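Side-chain contacts in putative 4-Hydroxy-2-oxoglutarate aldolase / 2-dehydro-3-deoxyphosphogluconate aldolase (Yersinia enterocolitica, PDB 3LM7), which belongs to the KDGP aldolase family of TIM-barrel proteins and is probably an aldolase: residues N18-S23 and S223-K228; Q32-H37 and E235-L240. All blocks are in the same frame, centred on the assembly; numbering follows the deposited sequence.

Contact 1: residues N18-S23 and S223-K228; sequences NVLAGS and SIIDSK
At the seam where the TIM barrel closes, Val19 and Leu20 of its first strand, 17-20, meet Ile224 and Ile225 at the start of the small antiparallel hairpin 225-226/231-232, which precedes the last helix. Backbone bonds from Asn18 to Pro218 and Ile220 bring the chain just before Ile224 alongside strand 17-20. The two segments themselves share no hydrogen bond. Their backbones stand well apart, with Val19 CA and Ile224 CA separated by 8.5 Å, and apolar side chains fill the interval.

The closer pair joins one branch of Val19 to the tip of Ile224, with Val19 CG1 lying 3.7 Å from Ile224 CD1. That same methyl, Ile224 CD1, is 4.1 Å from Val19 CB, at the root of the fork. The two side chains cross at about a right angle. Ile224 reaches this position with CG1 set between its backbone N and carbonyl carbon (chi1 62°), while the extended second torsion (chi2 170°) carries CD1 outward to the valine. Both residues are buried, and Leu240 of helix 234-247 also touches Ile224.

One residue further on, the fit is looser and partly exposed. Leu20 and Ile225 meet methyl to methyl, Leu20 CD1 to Ile225 CD1, at 4.3 Å. Thr232 adds a polar link, its OG1 bonding to Leu20 O, and the side chains of Ile224 and Ile225 both touch this residue. Just after Ile225 the chain leaves its short strand through an Asx turn, in which Lys228 N donates to Asp226 OD1 at 3.0 Å, from the anti side and 25° out of the carboxylate plane.

Contact 2: residues Q32-H37 and E235-L240; sequences QAAEGH and EDVKTL
Val237, on the inward side of helix 234-247, packs against Ala33 and Ala34 where helix 24-33 ends in a Schellman motif. Within the TIM barrel these are the first helix and the last one, neighbours around the outer layer. At its base, Val237 CB is 4.2 Å from Ala33 CB. From there the fork divides.

One branch, CG1, is anti to the backbone N (chi1 168°), which directs it across the interface. Val237 CG1 lies 4.0 Å from Ala33 CB and 3.8 Å from Ala34 CB, so a single methyl meets both alanines. It also approaches the backbone between them, with Val237 CG1 at 3.7 Å from Ala34 N. The other branch, CG2, faces strand 17-20, on the side of Val19 CG2.

With alanine methyls on this side, the backbones come close: Ala33 CA and Lys238 CA are the nearest such pair, 5.3 Å apart. Lys238 borders the contact through its backbone and the base of its side chain, while its NZ forms a salt bridge with Asp242.

Past the alanines the chain reverses. The carboxylate of Glu35 reaches helix 234-247 through a salt bridge to Lys245. Glu35, with positive phi (57°), and Gly36 are the central residues of a type I' turn from Ala34 to His37, closed by His37 N donating to Ala34 O at 3.0 Å.

In the fold
Both contacts join the start of the barrel to its C-terminal part, but in different layers. Contact 1 holds strand 17-20 to the start of the hairpin strand 225-226, whereas contact 2 holds the following helix, 24-33, to helix 234-247. Each has two buried residues among the four that touch, but contact 2 includes the exposed Lys238 and contact 1 no exposed residue, so contact 2 lies nearer the surface. Contact 1 uses branched side chains to span widely separated backbones; contact 2 brings helices close through alanines, with charged residues around its edge. Their centres are 13 Å apart, yet they adjoin: Leu240 CD1 lies 3.9 Å from Ile224 CD1 at the start of the hairpin.

Contact 1: residues N18-S23 and S223-K228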
# COMPACT_ATOMS: atom_id res chain seq x y z
N ASN A 18 17.65 -3.63 -2.20
CA ASN A 18 18.13 -4.83 -2.82
C ASN A 18 19.57 -4.66 -3.28
O ASN A 18 19.86 -3.80 -4.14
CB ASN A 18 17.12 -5.24 -3.98
CG ASN A 18 17.37 -6.64 -4.59
OD1 ASN A 18 16.37 -7.36 -4.96
ND2 ASN A 18 18.62 -7.00 -4.82
N VAL A 19 20.49 -5.50 -2.77
CA VAL A 19 21.91 -5.31 -3.09
C VAL A 19 22.45 -6.69 -3.23
O VAL A 19 21.82 -7.65 -2.79
CB VAL A 19 22.68 -4.48 -1.91
CG1 VAL A 19 21.97 -3.16 -1.61
CG2 VAL A 19 22.68 -5.30 -0.60
N LEU A 20 23.60 -6.83 -3.86
CA LEU A 20 24.19 -8.15 -4.10
C LEU A 20 25.13 -8.57 -2.97
O LEU A 20 25.77 -7.73 -2.37
CB LEU A 20 25.01 -8.12 -5.40
CG LEU A 20 24.22 -7.80 -6.67
CD1 LEU A 20 25.14 -7.80 -7.89
CD2 LEU A 20 22.94 -8.73 -6.86
N ALA A 21 25.26 -9.87 -2.75
CA ALA A 21 26.27 -10.36 -1.80
C ALA A 21 27.46 -10.88 -2.57
O ALA A 21 27.30 -11.55 -3.58
CB ALA A 21 25.68 -11.48 -0.90
N GLY A 22 28.67 -10.60 -2.09
CA GLY A 22 29.83 -11.19 -2.77
C GLY A 22 30.28 -12.50 -2.10
O GLY A 22 31.18 -13.18 -2.62
N SER A 23 29.67 -12.84 -0.97
CA SER A 23 30.06 -14.05 -0.22
C SER A 23 29.01 -14.28 0.87
O SER A 23 28.20 -13.39 1.15
CB SER A 23 31.43 -13.85 0.46
OG SER A 23 31.35 -12.94 1.56
N SER A 223 27.96 0.56 -7.71
CA SER A 223 28.37 1.78 -7.08
C SER A 223 28.69 1.57 -5.56
O SER A 223 29.34 2.39 -4.93
CB SER A 223 27.24 2.80 -7.20
OG SER A 223 26.13 2.30 -6.49
N ILE A 224 28.19 0.48 -4.98
CA ILE A 224 28.48 0.14 -3.55
C ILE A 224 29.26 -1.13 -3.35
O ILE A 224 29.30 -1.68 -2.24
CB ILE A 224 27.18 0.14 -2.68
CG1 ILE A 224 26.18 -0.92 -3.13
CG2 ILE A 224 26.54 1.58 -2.64
CD1 ILE A 224 25.05 -1.13 -2.20
N ILE A 225 29.85 -1.61 -4.42
CA ILE A 225 30.58 -2.87 -4.37
C ILE A 225 32.08 -2.54 -4.47
O ILE A 225 32.50 -1.81 -5.38
CB ILE A 225 30.17 -3.75 -5.54
CG1 ILE A 225 28.78 -4.33 -5.30
CG2 ILE A 225 31.19 -4.90 -5.77
CD1 ILE A 225 28.19 -5.10 -6.46
N ASP A 226 32.88 -3.14 -3.57
CA ASP A 226 34.36 -3.03 -3.63
C ASP A 226 34.86 -3.94 -4.71
O ASP A 226 34.78 -5.15 -4.55
CB ASP A 226 34.95 -3.55 -2.31
CG ASP A 226 36.46 -3.22 -2.16
OD1 ASP A 226 37.22 -3.24 -3.15
OD2 ASP A 226 36.85 -2.95 -1.03
N SER A 227 35.40 -3.39 -5.80
CA SER A 227 35.75 -4.25 -6.95
C SER A 227 36.93 -5.19 -6.61
O SER A 227 37.06 -6.25 -7.22
CB SER A 227 36.07 -3.38 -8.16
OG SER A 227 37.02 -2.41 -7.76
N LYS A 228 37.73 -4.84 -5.59
CA LYS A 228 38.86 -5.70 -5.16
C LYS A 228 38.38 -7.04 -4.59
O LYS A 228 39.00 -8.09 -4.84
CB LYS A 228 39.73 -4.96 -4.13
CG LYS A 228 40.03 -3.51 -4.54
CD LYS A 228 41.43 -3.04 -4.10
CE LYS A 228 42.48 -3.32 -5.19
NZ LYS A 228 43.88 -2.85 -4.78

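Contact 2: residues Q32-H37 and E235-L240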
# COMPACT_ATOMS: atom_id res chain seq x y z
N GLN A 32 22.86 -7.39 8.53
CA GLN A 32 23.03 -6.66 9.75
C GLN A 32 22.96 -5.16 9.51
O GLN A 32 22.26 -4.46 10.23
CB GLN A 32 24.42 -6.97 10.39
CG GLN A 32 24.58 -6.21 11.73
CD GLN A 32 25.80 -6.62 12.50
OE1 GLN A 32 26.91 -6.71 11.94
NE2 GLN A 32 25.63 -6.83 13.79
N ALA A 33 23.72 -4.67 8.55
CA ALA A 33 23.87 -3.21 8.34
C ALA A 33 22.55 -2.58 7.92
O ALA A 33 22.21 -1.44 8.28
CB ALA A 33 24.95 -2.95 7.33
N ALA A 34 21.75 -3.36 7.19
CA ALA A 34 20.40 -2.86 6.83
C ALA A 34 19.35 -3.01 7.93
O ALA A 34 18.16 -2.66 7.71
CB ALA A 34 19.92 -3.63 5.54
N GLU A 35 19.72 -3.59 9.09
CA GLU A 35 18.72 -3.89 10.14
C GLU A 35 17.61 -4.79 9.57
O GLU A 35 16.45 -4.65 9.93
CB GLU A 35 18.10 -2.60 10.74
CG GLU A 35 19.24 -1.82 11.51
CD GLU A 35 18.85 -0.50 12.07
OE1 GLU A 35 17.68 -0.07 12.01
OE2 GLU A 35 19.79 0.13 12.58
N GLY A 36 18.03 -5.72 8.69
CA GLY A 36 17.11 -6.61 8.02
C GLY A 36 16.27 -6.05 6.85
O GLY A 36 15.58 -6.85 6.21
N HIS A 37 16.31 -4.74 6.59
CA HIS A 37 15.46 -4.12 5.53
C HIS A 37 16.14 -4.20 4.14
O HIS A 37 16.34 -3.18 3.44
CB HIS A 37 15.08 -2.66 5.87
CG HIS A 37 14.43 -2.52 7.21
ND1 HIS A 37 13.21 -3.10 7.50
CD2 HIS A 37 14.85 -1.91 8.34
CE1 HIS A 37 12.90 -2.83 8.77
NE2 HIS A 37 13.89 -2.13 9.30
N GLU A 235 29.16 -0.51 5.03
CA GLU A 235 28.94 0.89 5.44
C GLU A 235 28.08 1.72 4.39
O GLU A 235 27.35 2.68 4.76
CB GLU A 235 30.27 1.60 5.74
CG GLU A 235 31.26 1.72 4.53
CD GLU A 235 32.14 0.46 4.24
OE1 GLU A 235 31.79 -0.72 4.65
OE2 GLU A 235 33.19 0.64 3.53
N ASP A 236 28.17 1.31 3.12
CA ASP A 236 27.31 1.90 2.07
C ASP A 236 25.83 1.48 2.29
O ASP A 236 24.90 2.22 2.00
CB ASP A 236 27.80 1.51 0.67
CG ASP A 236 29.11 2.22 0.25
OD1 ASP A 236 29.67 2.99 1.07
OD2 ASP A 236 29.57 1.98 -0.88
N VAL A 237 25.62 0.27 2.78
CA VAL A 237 24.28 -0.18 3.08
C VAL A 237 23.75 0.62 4.26
O VAL A 237 22.58 1.05 4.29
CB VAL A 237 24.30 -1.74 3.35
CG1 VAL A 237 23.01 -2.22 3.94
CG2 VAL A 237 24.60 -2.48 2.07
N LYS A 238 24.58 0.84 5.28
CA LYS A 238 24.10 1.72 6.40
C LYS A 238 23.71 3.15 5.91
O LYS A 238 22.71 3.72 6.39
CB LYS A 238 25.15 1.75 7.51
CG LYS A 238 24.58 2.13 8.84
CD LYS A 238 24.81 3.55 9.08
CE LYS A 238 24.48 3.89 10.56
NZ LYS A 238 24.75 5.37 10.68
N THR A 239 24.51 3.73 5.00
CA THR A 239 24.25 5.08 4.49
C THR A 239 22.87 5.06 3.76
O THR A 239 22.04 5.98 3.88
CB THR A 239 25.37 5.52 3.48
OG1 THR A 239 26.62 5.60 4.17
CG2 THR A 239 25.09 6.86 2.84
N LEU A 240 22.64 4.00 2.98
CA LEU A 240 21.32 3.82 2.34
C LEU A 240 20.17 3.70 3.34
O LEU A 240 19.16 4.42 3.24
CB LEU A 240 21.33 2.59 1.41
CG LEU A 240 22.26 2.80 0.23
CD1 LEU A 240 22.58 1.41 -0.49
CD2 LEU A 240 21.79 3.87 -0.80